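Local atomic coordinates of HpcH/HpaI aldolase (Desulfitobacterium hafniense, PDB entry 3QZ6), a protein that belongs to the HpcH/HpaI aldolase/citrate lyase family and has a TIM-barrel fold, modelled here with a bound zinc ion. Residues Ala49-Phe52 against Arg53-Asn56; Pro130-Trp133 against Ala134-Val137; Asp238-Ala241 against Leu242-Thr246. All coordinates share one frame; numbering follows the deposited sequence.

The three contacts are local and in series along the chain, each at the start of a helix. Interaction 1 is at the N-terminus of helix 52-65, after strand 40-44; interaction 2 at that of helix 133-141, after a loop; interaction 3 lies wholly inside helix 238-254, directly after strand 232-237. Both strands belong to the eight-stranded parallel barrel. The centres of interactions 1 and 3 are about 22 Å apart, nearest atoms about 4 Å; in each, one side chain (Tyr50, Asp238) is about 7 Å from a bound zinc ion. Interaction 2, its centre about 43 Å from that of interaction 3, lies across the chain's centre from it. The zinc-side pair contrasts with a peripheral helix start.

Interaction 1: Ala49-Phe52 against Arg53-Asn56; sequences AYTF and REIN
Asn56 N donates to Phe52 O over 2.9 Å, the shortest hydrogen bond between 49-52 and 53-56 and an i to i+4 bond of the helix that starts here. Just before it, Ile55 N reaches Thr51 O at 3.1 Å. The start itself is closed by a capping box. Thr51, at the N-cap, holds OG1 between its own backbone N and carbonyl carbon (chi1 68°), which turns the oxygen toward the first helical turn; there it accepts from Glu54 N at 3.0 Å, the N-H pointing almost straight at it (166°). In return the Glu54 side chain, its CG beside the backbone N and its chain extended beyond, runs back to Thr51, where OE1 accepts from Thr51 N, also at 3.0 Å. That donor arrives from above the carboxylate, 61° out of its plane.

The same OE1 lies 3.6 Å from Tyr50 CD1, with the phenol ring and the carboxylate nearly perpendicular. At its far end, Tyr50 OH is hydrogen-bonded to Val24 O, which ties the residue to the loop after strand 16-21; its side chain is about 7 Å from a bound zinc ion. Apolar contact is looser: Phe52 CD1 approaches Ile55 CD1 at 4.3 Å, and both side chains also pack on helix 78-87, Phe52 on Arg83 and Ile87, Ile55 on Leu84.

Chemically, the reciprocal bonds give two backbone N-H groups a side-chain acceptor at a point where the helix has no preceding turn to supply carbonyls. The carboxylate at this N-terminus is probably also stabilised by the helix dipole.

Interaction 2: Pro130-Trp133 against Ala134-Val137; sequences PVNW and AEWV
This is a surface contact at an N-terminal helix start, where the last residues of a long loop pack against the first turn of helix 133-141, and aromatic rings carry most of it. Trp133 and Trp136, three residues apart, lie side by side pointing the same way, yet their planes stand 78° apart: the edge of Trp133 is directed at the face of Trp136 in an offset edge-to-face pair, with six-membered-ring centroids 5.7 Å apart. The nearest ring atoms are Trp133 CZ3 and Trp136 CE3, at 4.0 Å.

Val131 uses both branches on these indoles. Its CG1 makes a CH-pi contact over the five-membered ring of Trp136, 3.8 Å from the centroid, while CG2 sits above the middle of one face of Trp133. A chi1 of -56°, with CG1 anti to the carbonyl carbon, places CG1 over Trp136 and CG2 over Trp133.

Asn132 is the N-cap, and its side chain serves the helix through a water: the water donates to Asn132 OD1 at 2.6 Å and accepts from Ala134 N at 3.0 Å. The backbone turn follows, with Trp136 N to Asn132 O at 2.8 Å and Val137 N to Trp133 O at 3.1 Å, the latter nearly straight at 174°.

The contact centre lies about 27 Å from the centre of the chain. Trp133 rests on Val120 and Thr126, and Val137 on Tyr112, all in the loop that follows helix 100-110, while helix 133-141 itself leads on toward barrel strand 145-150.

Interaction 3: Asp238-Ala241 against Leu242-Thr246; sequences DVAA and LQTYT
The first two turns of helix 238-254, which leaves the barrel directly after strand 232-237, form this contact, and two threonines give the helix extra side-chain bonds. Ala240 O is gripped twice by one residue: Thr244 N and Thr244 OG1 both donate to it, each at 2.8 Å, from opposite faces of the carbonyl plane. The hydroxyl donor is tilted 30° out of that plane, and chi1 of -55° turns OG1 back along the helix toward the carbonyl four residues earlier. Within 242-246, Thr246 makes a similar pair of bonds to Leu242 O, though with its OG1 in the carbonyl plane, donating at 2.6 Å in addition to the bond from its own backbone N at 3.1 Å. In both cases the hydroxyl has an acceptor within the helix.

The remaining backbone bonds are those of a regular alpha-helix: Leu242 N to Asp238 O at 2.9 Å, with Gln243 N to Val239 O and Tyr245 N to Ala241 O following in turn. Among the side chains, Val239 and Gln243 run side by side in the same direction, Val239 CG1 meeting Gln243 OE1 at 3.6 Å.

Asp238, whose side chain is about 7 Å from a bound zinc ion, uses its carboxylate outside this contact, OD1 accepting from Asn22 N and OD2 from Leu23 N and Val24 N, which joins the helix start to the loop after strand 16-21. Further along, the helix packs against the second subunit: Leu242 meets Leu242 of that chain, and Tyr245 stacks on its Trp235 and bonds through OH to its Ser236 OG. Helix 238-254 thus runs from the last barrel strand, past the loop following the first, into the dimer interface.

Interaction 1: Ala49-Phe52 against Arg53-Asn56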
# COMPACT_ATOMS: atom_id res chain seq x y z
N ALA A 49 -8.38 -3.71 11.32
CA ALA A 49 -9.38 -4.77 11.22
C ALA A 49 -8.83 -6.16 10.89
O ALA A 49 -9.61 -7.04 10.56
CB ALA A 49 -10.44 -4.38 10.18
N TYR A 50 -7.52 -6.37 10.97
CA TYR A 50 -6.96 -7.63 10.46
C TYR A 50 -7.61 -8.87 11.08
O TYR A 50 -7.77 -8.93 12.29
CB TYR A 50 -5.45 -7.68 10.69
CG TYR A 50 -4.71 -6.73 9.80
CD1 TYR A 50 -4.31 -7.11 8.52
CD2 TYR A 50 -4.41 -5.44 10.23
CE1 TYR A 50 -3.64 -6.23 7.70
CE2 TYR A 50 -3.74 -4.55 9.41
CZ TYR A 50 -3.36 -4.95 8.15
OH TYR A 50 -2.70 -4.06 7.34
N THR A 51 -7.96 -9.86 10.27
CA THR A 51 -8.47 -11.13 10.81
C THR A 51 -7.32 -12.12 11.01
O THR A 51 -6.22 -11.93 10.49
CB THR A 51 -9.46 -11.77 9.84
OG1 THR A 51 -8.74 -12.19 8.67
CG2 THR A 51 -10.56 -10.77 9.46
N PHE A 52 -7.57 -13.19 11.75
CA PHE A 52 -6.50 -14.16 11.92
C PHE A 52 -6.16 -14.89 10.62
O PHE A 52 -5.01 -15.30 10.43
CB PHE A 52 -6.81 -15.14 13.07
CG PHE A 52 -6.70 -14.50 14.43
CD1 PHE A 52 -6.55 -13.12 14.55
CD2 PHE A 52 -6.72 -15.27 15.59
CE1 PHE A 52 -6.44 -12.51 15.79
CE2 PHE A 52 -6.62 -14.66 16.85
CZ PHE A 52 -6.48 -13.28 16.95
N ARG A 53 -7.15 -15.06 9.74
CA ARG A 53 -6.89 -15.63 8.41
C ARG A 53 -5.95 -14.72 7.61
O ARG A 53 -4.98 -15.19 6.98
CB ARG A 53 -8.20 -15.87 7.64
CG ARG A 53 -8.00 -16.43 6.20
CD ARG A 53 -7.35 -17.82 6.25
NE ARG A 53 -8.24 -18.77 6.91
CZ ARG A 53 -7.87 -19.94 7.42
NH1 ARG A 53 -6.60 -20.32 7.38
NH2 ARG A 53 -8.78 -20.72 7.99
N GLU A 54 -6.22 -13.42 7.62
CA GLU A 54 -5.33 -12.49 6.91
C GLU A 54 -3.90 -12.59 7.44
O GLU A 54 -2.93 -12.52 6.67
CB GLU A 54 -5.84 -11.05 7.02
CG GLU A 54 -7.09 -10.79 6.18
CD GLU A 54 -7.77 -9.47 6.54
OE1 GLU A 54 -7.30 -8.81 7.49
OE2 GLU A 54 -8.75 -9.10 5.88
N ILE A 55 -3.78 -12.76 8.75
CA ILE A 55 -2.47 -12.86 9.36
C ILE A 55 -1.79 -14.16 8.93
O ILE A 55 -0.63 -14.15 8.57
CB ILE A 55 -2.55 -12.72 10.89
CG1 ILE A 55 -2.90 -11.27 11.23
CG2 ILE A 55 -1.21 -13.12 11.54
CD1 ILE A 55 -3.29 -11.02 12.69
N ASN A 56 -2.55 -15.25 8.90
CA ASN A 56 -2.04 -16.53 8.40
C ASN A 56 -1.50 -16.34 6.98
O ASN A 56 -0.40 -16.80 6.66
CB ASN A 56 -3.17 -17.58 8.42
CG ASN A 56 -2.67 -19.00 8.14
OD1 ASN A 56 -1.56 -19.23 7.62
ND2 ASN A 56 -3.49 -19.97 8.48

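Interaction 2: Pro130-Trp133 against Ala134-Val137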
# COMPACT_ATOMS: atom_id res chain seq x y z
N PRO A 130 7.87 -32.36 10.63
CA PRO A 130 7.97 -33.25 11.79
C PRO A 130 8.99 -32.68 12.75
O PRO A 130 9.93 -32.04 12.29
CB PRO A 130 8.52 -34.56 11.19
CG PRO A 130 8.53 -34.37 9.69
CD PRO A 130 8.58 -32.90 9.46
N VAL A 131 8.82 -32.91 14.05
CA VAL A 131 9.77 -32.42 15.04
C VAL A 131 10.03 -33.46 16.13
O VAL A 131 9.27 -34.39 16.31
CB VAL A 131 9.25 -31.16 15.73
CG1 VAL A 131 8.92 -30.07 14.71
CG2 VAL A 131 8.04 -31.50 16.58
N ASN A 132 11.13 -33.27 16.86
CA ASN A 132 11.39 -33.98 18.11
C ASN A 132 10.75 -33.15 19.22
O ASN A 132 11.31 -32.13 19.62
CB ASN A 132 12.90 -34.08 18.32
CG ASN A 132 13.28 -34.77 19.64
OD1 ASN A 132 12.52 -34.76 20.61
ND2 ASN A 132 14.48 -35.34 19.67
N TRP A 133 9.58 -33.55 19.70
CA TRP A 133 8.79 -32.65 20.57
C TRP A 133 9.55 -32.15 21.80
O TRP A 133 9.50 -30.95 22.10
CB TRP A 133 7.46 -33.28 20.99
CG TRP A 133 6.47 -33.32 19.85
CD1 TRP A 133 6.09 -34.42 19.13
CD2 TRP A 133 5.76 -32.20 19.29
NE1 TRP A 133 5.18 -34.05 18.17
CE2 TRP A 133 4.96 -32.70 18.24
CE3 TRP A 133 5.73 -30.83 19.58
CZ2 TRP A 133 4.13 -31.88 17.48
CZ3 TRP A 133 4.90 -30.01 18.81
CH2 TRP A 133 4.11 -30.54 17.78
N ALA A 134 10.24 -33.05 22.48
CA ALA A 134 10.89 -32.70 23.73
C ALA A 134 11.91 -31.58 23.53
O ALA A 134 11.99 -30.66 24.33
CB ALA A 134 11.57 -33.95 24.37
N GLU A 135 12.66 -31.66 22.44
CA GLU A 135 13.65 -30.63 22.12
C GLU A 135 12.98 -29.40 21.53
O GLU A 135 13.34 -28.26 21.84
CB GLU A 135 14.65 -31.17 21.09
CG GLU A 135 16.04 -31.45 21.63
CD GLU A 135 16.07 -32.63 22.57
OE1 GLU A 135 16.76 -32.55 23.61
OE2 GLU A 135 15.41 -33.64 22.26
N TRP A 136 12.00 -29.63 20.67
CA TRP A 136 11.40 -28.54 19.91
C TRP A 136 10.71 -27.50 20.79
O TRP A 136 10.87 -26.31 20.57
CB TRP A 136 10.43 -29.10 18.87
CG TRP A 136 9.91 -28.06 17.91
CD1 TRP A 136 10.47 -27.69 16.71
CD2 TRP A 136 8.73 -27.27 18.06
NE1 TRP A 136 9.70 -26.72 16.11
CE2 TRP A 136 8.62 -26.45 16.92
CE3 TRP A 136 7.74 -27.19 19.05
CZ2 TRP A 136 7.58 -25.54 16.75
CZ3 TRP A 136 6.70 -26.29 18.87
CH2 TRP A 136 6.63 -25.48 17.73
N VAL A 137 9.95 -27.93 21.80
CA VAL A 137 9.29 -26.96 22.66
C VAL A 137 10.30 -26.09 23.42
O VAL A 137 10.05 -24.90 23.64
CB VAL A 137 8.28 -27.60 23.65
CG1 VAL A 137 7.08 -28.16 22.89
CG2 VAL A 137 8.96 -28.68 24.50
O HOH W 1 10.50 -35.97 21.79

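Interaction 3: Asp238-Ala241 against Leu242-Thr246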
# COMPACT_ATOMS: atom_id res chain seq x y z
N ASP A 238 2.89 1.34 6.43
CA ASP A 238 2.38 1.32 5.06
C ASP A 238 1.49 2.52 4.75
O ASP A 238 1.58 3.12 3.68
CB ASP A 238 1.63 0.00 4.78
CG ASP A 238 0.44 -0.21 5.71
OD1 ASP A 238 0.46 0.29 6.86
OD2 ASP A 238 -0.51 -0.90 5.30
N VAL A 239 0.61 2.87 5.68
CA VAL A 239 -0.27 4.01 5.46
C VAL A 239 0.51 5.31 5.26
O VAL A 239 0.24 6.05 4.32
CB VAL A 239 -1.28 4.18 6.62
CG1 VAL A 239 -2.07 5.47 6.44
CG2 VAL A 239 -2.23 2.98 6.69
N ALA A 240 1.47 5.59 6.13
CA ALA A 240 2.26 6.82 5.98
C ALA A 240 3.02 6.80 4.66
O ALA A 240 3.15 7.82 3.99
CB ALA A 240 3.23 7.00 7.15
N ALA A 241 3.52 5.63 4.28
CA ALA A 241 4.21 5.48 3.00
C ALA A 241 3.30 5.90 1.86
O ALA A 241 3.67 6.71 1.02
CB ALA A 241 4.69 4.02 2.82
N LEU A 242 2.09 5.34 1.82
CA LEU A 242 1.15 5.65 0.75
C LEU A 242 0.71 7.11 0.78
O LEU A 242 0.64 7.76 -0.27
CB LEU A 242 -0.06 4.70 0.82
CG LEU A 242 0.26 3.27 0.38
CD1 LEU A 242 -0.74 2.23 0.93
CD2 LEU A 242 0.32 3.19 -1.15
N GLN A 243 0.44 7.66 1.96
CA GLN A 243 -0.06 9.03 2.03
C GLN A 243 1.03 10.04 1.70
O GLN A 243 0.81 11.01 0.98
CB GLN A 243 -0.66 9.34 3.41
CG GLN A 243 -1.88 8.51 3.73
CD GLN A 243 -2.74 9.14 4.81
OE1 GLN A 243 -2.43 9.03 6.00
NE2 GLN A 243 -3.81 9.80 4.40
N THR A 244 2.22 9.82 2.24
CA THR A 244 3.31 10.76 2.07
C THR A 244 3.84 10.78 0.63
O THR A 244 3.88 11.83 0.00
CB THR A 244 4.45 10.46 3.05
OG1 THR A 244 3.92 10.44 4.38
CG2 THR A 244 5.54 11.54 2.96
N TYR A 245 4.21 9.62 0.12
CA TYR A 245 4.69 9.52 -1.26
C TYR A 245 3.64 10.03 -2.25
O TYR A 245 3.95 10.85 -3.11
CB TYR A 245 5.06 8.07 -1.60
CG TYR A 245 5.48 7.82 -3.04
CD1 TYR A 245 6.82 7.84 -3.42
CD2 TYR A 245 4.53 7.56 -4.02
CE1 TYR A 245 7.21 7.59 -4.75
CE2 TYR A 245 4.90 7.30 -5.33
CZ TYR A 245 6.23 7.32 -5.70
OH TYR A 245 6.57 7.07 -7.02
N THR A 246 2.41 9.55 -2.14
CA THR A 246 1.40 9.94 -3.13
C THR A 246 1.11 11.44 -3.09
O THR A 246 1.05 12.09 -4.13
CB THR A 246 0.08 9.15 -2.97
OG1 THR A 246 0.37 7.75 -2.85
CG2 THR A 246 -0.81 9.34 -4.20